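Local coordinates for 4-alpha-glucanotransferase (Streptococcus agalactiae, PDB 6M6T), which is an amylomaltase-type 4-alpha-glucanotransferase built around a TIM-type barrel, with pockets that hold glycan ligands, at residues Ala66-Leu77 with Thr191-Glu201. Sequence-based numbering, arbitrary orientation.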
ATOM      1  N   ALA A  66      -9.790   0.140   6.739  1.00 49.21           N
ATOM      2  CA  ALA A  66      -9.370   0.103   8.132  1.00 41.34           C
ATOM      3  C   ALA A  66      -7.874   0.346   8.226  1.00 43.84           C
ATOM      4  O   ALA A  66      -7.112   0.018   7.305  1.00 44.33           O
ATOM      5  CB  ALA A  66      -9.722  -1.230   8.788  1.00 38.27           C
ATOM      6  N   GLY A  67      -7.459   0.933   9.346  1.00 38.76           N
ATOM      7  CA  GLY A  67      -6.051   1.217   9.559  1.00 38.98           C
ATOM      8  C   GLY A  67      -5.309   0.022  10.118  1.00 36.72           C
ATOM      9  O   GLY A  67      -5.767  -0.618  11.068  1.00 41.66           O
ATOM     10  N   ASN A  68      -4.158  -0.286   9.528  1.00 40.72           N
ATOM     11  CA  ASN A  68      -3.282  -1.301  10.105  1.00 46.56           C
ATOM     12  C   ASN A  68      -2.863  -0.881  11.504  1.00 46.94           C
ATOM     13  O   ASN A  68      -2.131   0.097  11.680  1.00 53.47           O
ATOM     14  CB  ASN A  68      -2.041  -1.528   9.241  1.00 49.30           C
ATOM     15  CG  ASN A  68      -0.966  -2.331   9.954  1.00 45.79           C
ATOM     16  OD1 ASN A  68      -1.250  -3.108  10.865  1.00 48.49           O
ATOM     17  ND2 ASN A  68       0.278  -2.145   9.537  1.00 49.70           N
ATOM     18  N   THR A  69      -3.293  -1.628  12.509  1.00 49.01           N
ATOM     19  CA  THR A  69      -3.069  -1.144  13.860  1.00 49.13           C
ATOM     20  C   THR A  69      -1.615  -1.236  14.298  1.00 49.38           C
ATOM     21  O   THR A  69      -1.257  -0.617  15.304  1.00 58.04           O
ATOM     22  CB  THR A  69      -3.937  -1.915  14.831  1.00 43.55           C
ATOM     23  OG1 THR A  69      -4.162  -1.094  15.968  1.00 46.81           O
ATOM     24  CG2 THR A  69      -3.238  -3.226  15.252  1.00 53.02           C
ATOM     25  N   HIS A  70      -0.771  -1.974  13.577  1.00 45.71           N
ATOM     26  CA  HIS A  70       0.632  -2.059  13.963  1.00 51.37           C
ATOM     27  C   HIS A  70       1.335  -0.711  13.889  1.00 49.03           C
ATOM     28  O   HIS A  70       2.391  -0.536  14.499  1.00 46.10           O
ATOM     29  CB  HIS A  70       1.363  -3.067  13.079  1.00 50.67           C
ATOM     30  CG  HIS A  70       0.942  -4.480  13.312  1.00 51.70           C
ATOM     31  ND1 HIS A  70       1.437  -5.534  12.574  1.00 55.89           N
ATOM     32  CD2 HIS A  70       0.079  -5.015  14.209  1.00 58.11           C
ATOM     33  CE1 HIS A  70       0.892  -6.660  13.004  1.00 66.42           C
ATOM     34  NE2 HIS A  70       0.061  -6.372  13.992  1.00 66.39           N
ATOM     35  N   LEU A  71       0.780   0.241  13.157  1.00 53.14           N
ATOM     36  CA  LEU A  71       1.441   1.511  12.934  1.00 45.97           C
ATOM     37  C   LEU A  71       1.099   2.541  13.996  1.00 48.11           C
ATOM     38  O   LEU A  71       1.648   3.646  13.955  1.00 56.76           O
ATOM     39  CB  LEU A  71       1.091   2.056  11.542  1.00 41.28           C
ATOM     40  CG  LEU A  71       1.288   1.070  10.396  1.00 40.93           C
ATOM     41  CD1 LEU A  71       1.231   1.777   9.048  1.00 39.26           C
ATOM     42  CD2 LEU A  71       2.599   0.342  10.568  1.00 46.65           C
ATOM     43  N   ILE A  72       0.224   2.213  14.946  1.00 50.94           N
ATOM     44  CA  ILE A  72      -0.059   3.133  16.044  1.00 55.50           C
ATOM     45  C   ILE A  72       1.178   3.284  16.925  1.00 57.43           C
ATOM     46  O   ILE A  72       1.896   2.307  17.207  1.00 54.53           O
ATOM     47  CB  ILE A  72      -1.279   2.653  16.843  1.00 52.58           C
ATOM     48  CG1 ILE A  72      -2.543   3.216  16.198  1.00 46.52           C
ATOM     49  CG2 ILE A  72      -1.184   3.077  18.301  1.00 43.96           C
ATOM     50  CD1 ILE A  72      -3.787   2.697  16.818  1.00 45.77           C
ATOM     51  N   ASP A  73       1.461   4.518  17.333  1.00 47.43           N
ATOM     52  CA  ASP A  73       2.679   4.806  18.072  1.00 57.49           C
ATOM     53  C   ASP A  73       2.393   4.795  19.562  1.00 56.35           C
ATOM     54  O   ASP A  73       1.498   5.506  20.035  1.00 53.69           O
ATOM     55  CB  ASP A  73       3.282   6.154  17.674  1.00 63.37           C
ATOM     56  CG  ASP A  73       4.614   6.414  18.362  1.00 60.13           C
ATOM     57  OD1 ASP A  73       5.534   5.564  18.245  1.00 60.06           O
ATOM     58  OD2 ASP A  73       4.725   7.468  19.022  1.00 65.37           O
ATOM     59  N   PHE A  74       3.170   4.001  20.295  1.00 51.06           N
ATOM     60  CA  PHE A  74       3.014   3.978  21.738  1.00 60.09           C
ATOM     61  C   PHE A  74       3.439   5.298  22.380  1.00 64.18           C
ATOM     62  O   PHE A  74       2.849   5.703  23.387  1.00 59.07           O
ATOM     63  CB  PHE A  74       3.804   2.808  22.317  1.00 67.44           C
ATOM     64  CG  PHE A  74       3.219   1.470  21.987  1.00 64.72           C
ATOM     65  CD1 PHE A  74       1.909   1.366  21.538  1.00 61.19           C
ATOM     66  CD2 PHE A  74       3.971   0.319  22.125  1.00 66.27           C
ATOM     67  CE1 PHE A  74       1.361   0.142  21.236  1.00 54.47           C
ATOM     68  CE2 PHE A  74       3.428  -0.914  21.817  1.00 69.84           C
ATOM     69  CZ  PHE A  74       2.118  -1.002  21.375  1.00 60.86           C
ATOM     70  N   ASP A  75       4.440   5.985  21.817  1.00 62.48           N
ATOM     71  CA  ASP A  75       4.924   7.221  22.432  1.00 58.53           C
ATOM     72  C   ASP A  75       3.880   8.326  22.337  1.00 55.80           C
ATOM     73  O   ASP A  75       3.600   9.021  23.322  1.00 61.52           O
ATOM     74  CB  ASP A  75       6.237   7.662  21.780  1.00 63.57           C
ATOM     75  CG  ASP A  75       7.413   6.755  22.139  1.00 70.25           C
ATOM     76  OD1 ASP A  75       7.505   6.326  23.317  1.00 67.26           O
ATOM     77  OD2 ASP A  75       8.244   6.475  21.240  1.00 66.73           O
ATOM     78  N   LEU A  76       3.309   8.519  21.148  1.00 56.64           N
ATOM     79  CA  LEU A  76       2.229   9.485  20.998  1.00 56.20           C
ATOM     80  C   LEU A  76       1.084   9.183  21.952  1.00 57.21           C
ATOM     81  O   LEU A  76       0.408  10.104  22.437  1.00 46.95           O
ATOM     82  CB  LEU A  76       1.742   9.483  19.553  1.00 52.54           C
ATOM     83  CG  LEU A  76       2.443  10.461  18.609  1.00 54.16           C
ATOM     84  CD1 LEU A  76       1.819  10.369  17.223  1.00 56.86           C
ATOM     85  CD2 LEU A  76       2.360  11.880  19.151  1.00 38.65           C
ATOM     86  N   LEU A  77       0.872   7.893  22.239  1.00 61.18           N
ATOM     87  CA  LEU A  77      -0.187   7.439  23.133  1.00 63.96           C
ATOM     88  C   LEU A  77       0.150   7.698  24.594  1.00 65.64           C
ATOM     89  O   LEU A  77      -0.752   7.966  25.400  1.00 66.75           O
ATOM     90  CB  LEU A  77      -0.441   5.943  22.929  1.00 56.63           C
ATOM     91  CG  LEU A  77      -1.443   5.490  21.883  1.00 49.80           C
ATOM     92  CD1 LEU A  77      -1.883   4.086  22.242  1.00 47.39           C
ATOM     93  CD2 LEU A  77      -2.616   6.456  21.807  1.00 48.68           C
ATOM     94  N   THR A 191      -9.257   1.439  18.587  1.00 44.16           N
ATOM     95  CA  THR A 191      -7.982   1.395  17.879  1.00 46.58           C
ATOM     96  C   THR A 191      -8.094   2.060  16.510  1.00 43.37           C
ATOM     97  O   THR A 191      -7.153   2.735  16.076  1.00 48.44           O
ATOM     98  CB  THR A 191      -7.458  -0.040  17.756  1.00 47.29           C
ATOM     99  OG1 THR A 191      -8.448  -0.887  17.149  1.00 50.20           O
ATOM    100  CG2 THR A 191      -7.084  -0.577  19.128  1.00 44.90           C
ATOM    101  N   GLN A 192      -9.241   1.934  15.831  1.00 49.20           N
ATOM    102  CA  GLN A 192      -9.399   2.668  14.572  1.00 48.17           C
ATOM    103  C   GLN A 192      -9.399   4.177  14.817  1.00 49.42           C
ATOM    104  O   GLN A 192      -8.838   4.945  14.015  1.00 49.31           O
ATOM    105  CB  GLN A 192     -10.671   2.226  13.840  1.00 43.37           C
ATOM    106  CG  GLN A 192     -10.559   0.873  13.088  1.00 41.25           C
ATOM    107  CD  GLN A 192      -9.301   0.743  12.218  1.00 37.80           C
ATOM    108  OE1 GLN A 192      -9.124   1.462  11.229  1.00 38.02           O
ATOM    109  NE2 GLN A 192      -8.435  -0.196  12.582  1.00 31.95           N
ATOM    110  N   TYR A 193      -9.995   4.611  15.935  1.00 47.43           N
ATOM    111  CA  TYR A 193      -9.974   6.032  16.283  1.00 47.17           C
ATOM    112  C   TYR A 193      -8.545   6.521  16.496  1.00 52.16           C
ATOM    113  O   TYR A 193      -8.173   7.614  16.038  1.00 51.81           O
ATOM    114  CB  TYR A 193     -10.820   6.283  17.532  1.00 43.25           C
ATOM    115  CG  TYR A 193     -10.609   7.647  18.178  1.00 52.55           C
ATOM    116  CD1 TYR A 193     -11.244   8.785  17.680  1.00 50.73           C
ATOM    117  CD2 TYR A 193      -9.784   7.795  19.298  1.00 52.54           C
ATOM    118  CE1 TYR A 193     -11.055  10.029  18.272  1.00 51.16           C
ATOM    119  CE2 TYR A 193      -9.592   9.039  19.891  1.00 53.68           C
ATOM    120  CZ  TYR A 193     -10.227  10.150  19.374  1.00 54.29           C
ATOM    121  OH  TYR A 193     -10.039  11.381  19.958  1.00 56.38           O
ATOM    122  N   PHE A 194      -7.731   5.715  17.182  1.00 48.87           N
ATOM    123  CA  PHE A 194      -6.323   6.048  17.384  1.00 47.12           C
ATOM    124  C   PHE A 194      -5.607   6.203  16.058  1.00 47.84           C
ATOM    125  O   PHE A 194      -4.919   7.204  15.815  1.00 44.83           O
ATOM    126  CB  PHE A 194      -5.637   4.955  18.192  1.00 43.98           C
ATOM    127  CG  PHE A 194      -6.001   4.956  19.616  1.00 49.02           C
ATOM    128  CD1 PHE A 194      -6.285   6.150  20.263  1.00 52.64           C
ATOM    129  CD2 PHE A 194      -6.045   3.776  20.323  1.00 44.17           C
ATOM    130  CE1 PHE A 194      -6.621   6.163  21.588  1.00 53.47           C
ATOM    131  CE2 PHE A 194      -6.383   3.781  21.639  1.00 47.37           C
ATOM    132  CZ  PHE A 194      -6.671   4.976  22.281  1.00 49.63           C
ATOM    133  N   PHE A 195      -5.709   5.174  15.216  1.00 45.70           N
ATOM    134  CA  PHE A 195      -5.137   5.220  13.883  1.00 42.84           C
ATOM    135  C   PHE A 195      -5.442   6.539  13.208  1.00 45.43           C
ATOM    136  O   PHE A 195      -4.535   7.261  12.797  1.00 43.93           O
ATOM    137  CB  PHE A 195      -5.672   4.074  13.026  1.00 37.15           C
ATOM    138  CG  PHE A 195      -4.870   3.845  11.792  1.00 38.05           C
ATOM    139  CD1 PHE A 195      -5.136   4.564  10.630  1.00 39.25           C
ATOM    140  CD2 PHE A 195      -3.820   2.930  11.792  1.00 37.07           C
ATOM    141  CE1 PHE A 195      -4.377   4.361   9.486  1.00 42.24           C
ATOM    142  CE2 PHE A 195      -3.058   2.714  10.653  1.00 40.45           C
ATOM    143  CZ  PHE A 195      -3.334   3.424   9.492  1.00 42.30           C
ATOM    144  N   TYR A 196      -6.726   6.849  13.060  1.00 46.10           N
ATOM    145  CA  TYR A 196      -7.070   8.001  12.240  1.00 47.13           C
ATOM    146  C   TYR A 196      -6.608   9.305  12.882  1.00 48.93           C
ATOM    147  O   TYR A 196      -6.098  10.185  12.181  1.00 45.21           O
ATOM    148  CB  TYR A 196      -8.567   8.011  11.947  1.00 50.07           C
ATOM    149  CG  TYR A 196      -8.871   7.185  10.730  1.00 49.95           C
ATOM    150  CD1 TYR A 196      -8.646   5.810  10.739  1.00 49.11           C
ATOM    151  CD2 TYR A 196      -9.349   7.774   9.555  1.00 57.31           C
ATOM    152  CE1 TYR A 196      -8.908   5.027   9.625  1.00 44.84           C
ATOM    153  CE2 TYR A 196      -9.612   7.000   8.426  1.00 52.00           C
ATOM    154  CZ  TYR A 196      -9.382   5.628   8.474  1.00 49.03           C
ATOM    155  OH  TYR A 196      -9.625   4.842   7.379  1.00 51.35           O
ATOM    156  N   LYS A 197      -6.749   9.442  14.211  1.00 51.84           N
ATOM    157  CA  LYS A 197      -6.253  10.631  14.909  1.00 48.43           C
ATOM    158  C   LYS A 197      -4.760  10.862  14.631  1.00 47.05           C
ATOM    159  O   LYS A 197      -4.352  11.944  14.173  1.00 42.11           O
ATOM    160  CB  LYS A 197      -6.532  10.480  16.410  1.00 51.26           C
ATOM    161  CG  LYS A 197      -6.379  11.732  17.267  1.00 55.38           C
ATOM    162  CD  LYS A 197      -5.545  11.423  18.519  1.00 63.11           C
ATOM    163  CE  LYS A 197      -6.016  12.208  19.737  1.00 66.82           C
ATOM    164  NZ  LYS A 197      -6.178  13.652  19.412  1.00 67.67           N
ATOM    165  N   GLN A 198      -3.940   9.823  14.847  1.00 46.81           N
ATOM    166  CA  GLN A 198      -2.496   9.932  14.629  1.00 49.44           C
ATOM    167  C   GLN A 198      -2.160  10.152  13.158  1.00 52.34           C
ATOM    168  O   GLN A 198      -1.340  11.023  12.817  1.00 51.23           O
ATOM    169  CB  GLN A 198      -1.794   8.684  15.172  1.00 39.08           C
ATOM    170  CG  GLN A 198      -2.193   8.433  16.617  1.00 41.20           C
ATOM    171  CD  GLN A 198      -1.144   7.734  17.452  1.00 45.73           C
ATOM    172  OE1 GLN A 198      -0.302   6.999  16.944  1.00 45.97           O
ATOM    173  NE2 GLN A 198      -1.204   7.952  18.764  1.00 55.37           N
ATOM    174  N   TRP A 199      -2.794   9.378  12.269  1.00 48.82           N
ATOM    175  CA  TRP A 199      -2.493   9.490  10.850  1.00 47.67           C
ATOM    176  C   TRP A 199      -2.823  10.879  10.319  1.00 44.55           C
ATOM    177  O   TRP A 199      -2.060  11.443   9.534  1.00 46.07           O
ATOM    178  CB  TRP A 199      -3.249   8.445  10.031  1.00 51.89           C
ATOM    179  CG  TRP A 199      -3.279   8.913   8.617  1.00 44.93           C
ATOM    180  CD1 TRP A 199      -4.295   9.573   7.979  1.00 42.86           C
ATOM    181  CD2 TRP A 199      -2.194   8.856   7.699  1.00 41.20           C
ATOM    182  NE1 TRP A 199      -3.906   9.904   6.702  1.00 48.55           N
ATOM    183  CE2 TRP A 199      -2.619   9.474   6.510  1.00 43.59           C
ATOM    184  CE3 TRP A 199      -0.904   8.332   7.765  1.00 44.12           C
ATOM    185  CZ2 TRP A 199      -1.799   9.583   5.403  1.00 41.98           C
ATOM    186  CZ3 TRP A 199      -0.097   8.426   6.661  1.00 44.83           C
ATOM    187  CH2 TRP A 199      -0.543   9.048   5.492  1.00 40.35           C
ATOM    188  N   PHE A 200      -3.969  11.434  10.694  1.00 42.67           N
ATOM    189  CA  PHE A 200      -4.304  12.741  10.155  1.00 44.37           C
ATOM    190  C   PHE A 200      -3.455  13.833  10.787  1.00 52.12           C
ATOM    191  O   PHE A 200      -3.159  14.835  10.126  1.00 48.53           O
ATOM    192  CB  PHE A 200      -5.803  12.999  10.300  1.00 43.19           C
ATOM    193  CG  PHE A 200      -6.616  12.409   9.148  1.00 54.89           C
ATOM    194  CD1 PHE A 200      -6.326  12.763   7.825  1.00 45.37           C
ATOM    195  CD2 PHE A 200      -7.619  11.472   9.380  1.00 47.60           C
ATOM    196  CE1 PHE A 200      -7.027  12.230   6.773  1.00 46.44           C
ATOM    197  CE2 PHE A 200      -8.331  10.936   8.338  1.00 55.07           C
ATOM    198  CZ  PHE A 200      -8.038  11.318   7.018  1.00 55.03           C
ATOM    199  N   GLU A 201      -2.992  13.634  12.029  1.00 56.11           N
ATOM    200  CA  GLU A 201      -1.956  14.519  12.557  1.00 55.19           C
ATOM    201  C   GLU A 201      -0.719  14.518  11.659  1.00 52.19           C
ATOM    202  O   GLU A 201      -0.186  15.580  11.306  1.00 51.05           O
ATOM    203  CB  GLU A 201      -1.583  14.104  13.976  1.00 56.01           C
ATOM    204  CG  GLU A 201      -2.374  14.819  15.063  1.00 57.97           C
ATOM    205  CD  GLU A 201      -2.255  14.112  16.404  1.00 67.56           C
ATOM    206  OE1 GLU A 201      -3.149  14.308  17.265  1.00 65.33           O
ATOM    207  OE2 GLU A 201      -1.269  13.345  16.575  1.00 63.94           O
TER
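The Phe195 ring receives Gly67 squarely on one face: Gly67 CA stands 3.3 Å from the ring centroid and almost on the ring normal, a CH-pi contact. At the ring edge, near its plane, lies Asn68 O, which also accepts from Leu71 N. With CG anti to the backbone N (chi1 -165°), the Phe195 ring reaches across to the loop; it also meets the Phe25 ring edge-to-face. A second CH-pi contact is made at the other end of the interface, where Leu77 CD2 sits 4.1 Å from the centroid of the Phe194 ring, displaced toward the rim, the two side chains crossing nearly at right angles. Between these two ring contacts, Ile72 lays CD1 against Phe194 CB and Thr191 O.

Two glutamines of helix 182-208 bind the backbone of 66-77. Bent at chi2 (-48°), Gln192 turns its amide to Gly67 and closes a pair of in-plane bonds: Gly67 N donates to Gln192 OE1 at 2.6 Å, and Gln192 NE2 donates to Gly67 O at 3.1 Å, both nearly straight and both on carbonyl lone pairs. Gln198, extended beyond CG, instead accepts from Asp73 N through OE1 at 3.1 Å, the donor tilted 17° from the carbonyl plane, while its NE2 lies against Leu76 CB. Asp73 is the N-cap of helix 74-78, its OD2 accepting from Leu76 N and its OD1 bonded to Thr24.

The contact thus joins the loop and short helix that follow barrel strand 43-45 to the long helix preceding barrel strand 212-217. Paired bonds fix the rotation of the buried Gln192 amide and satisfy both Gly67 N and Gly67 O, while the Gln198 bond ties the N-cap residue, and with it the start of helix 74-78, to helix 182-208.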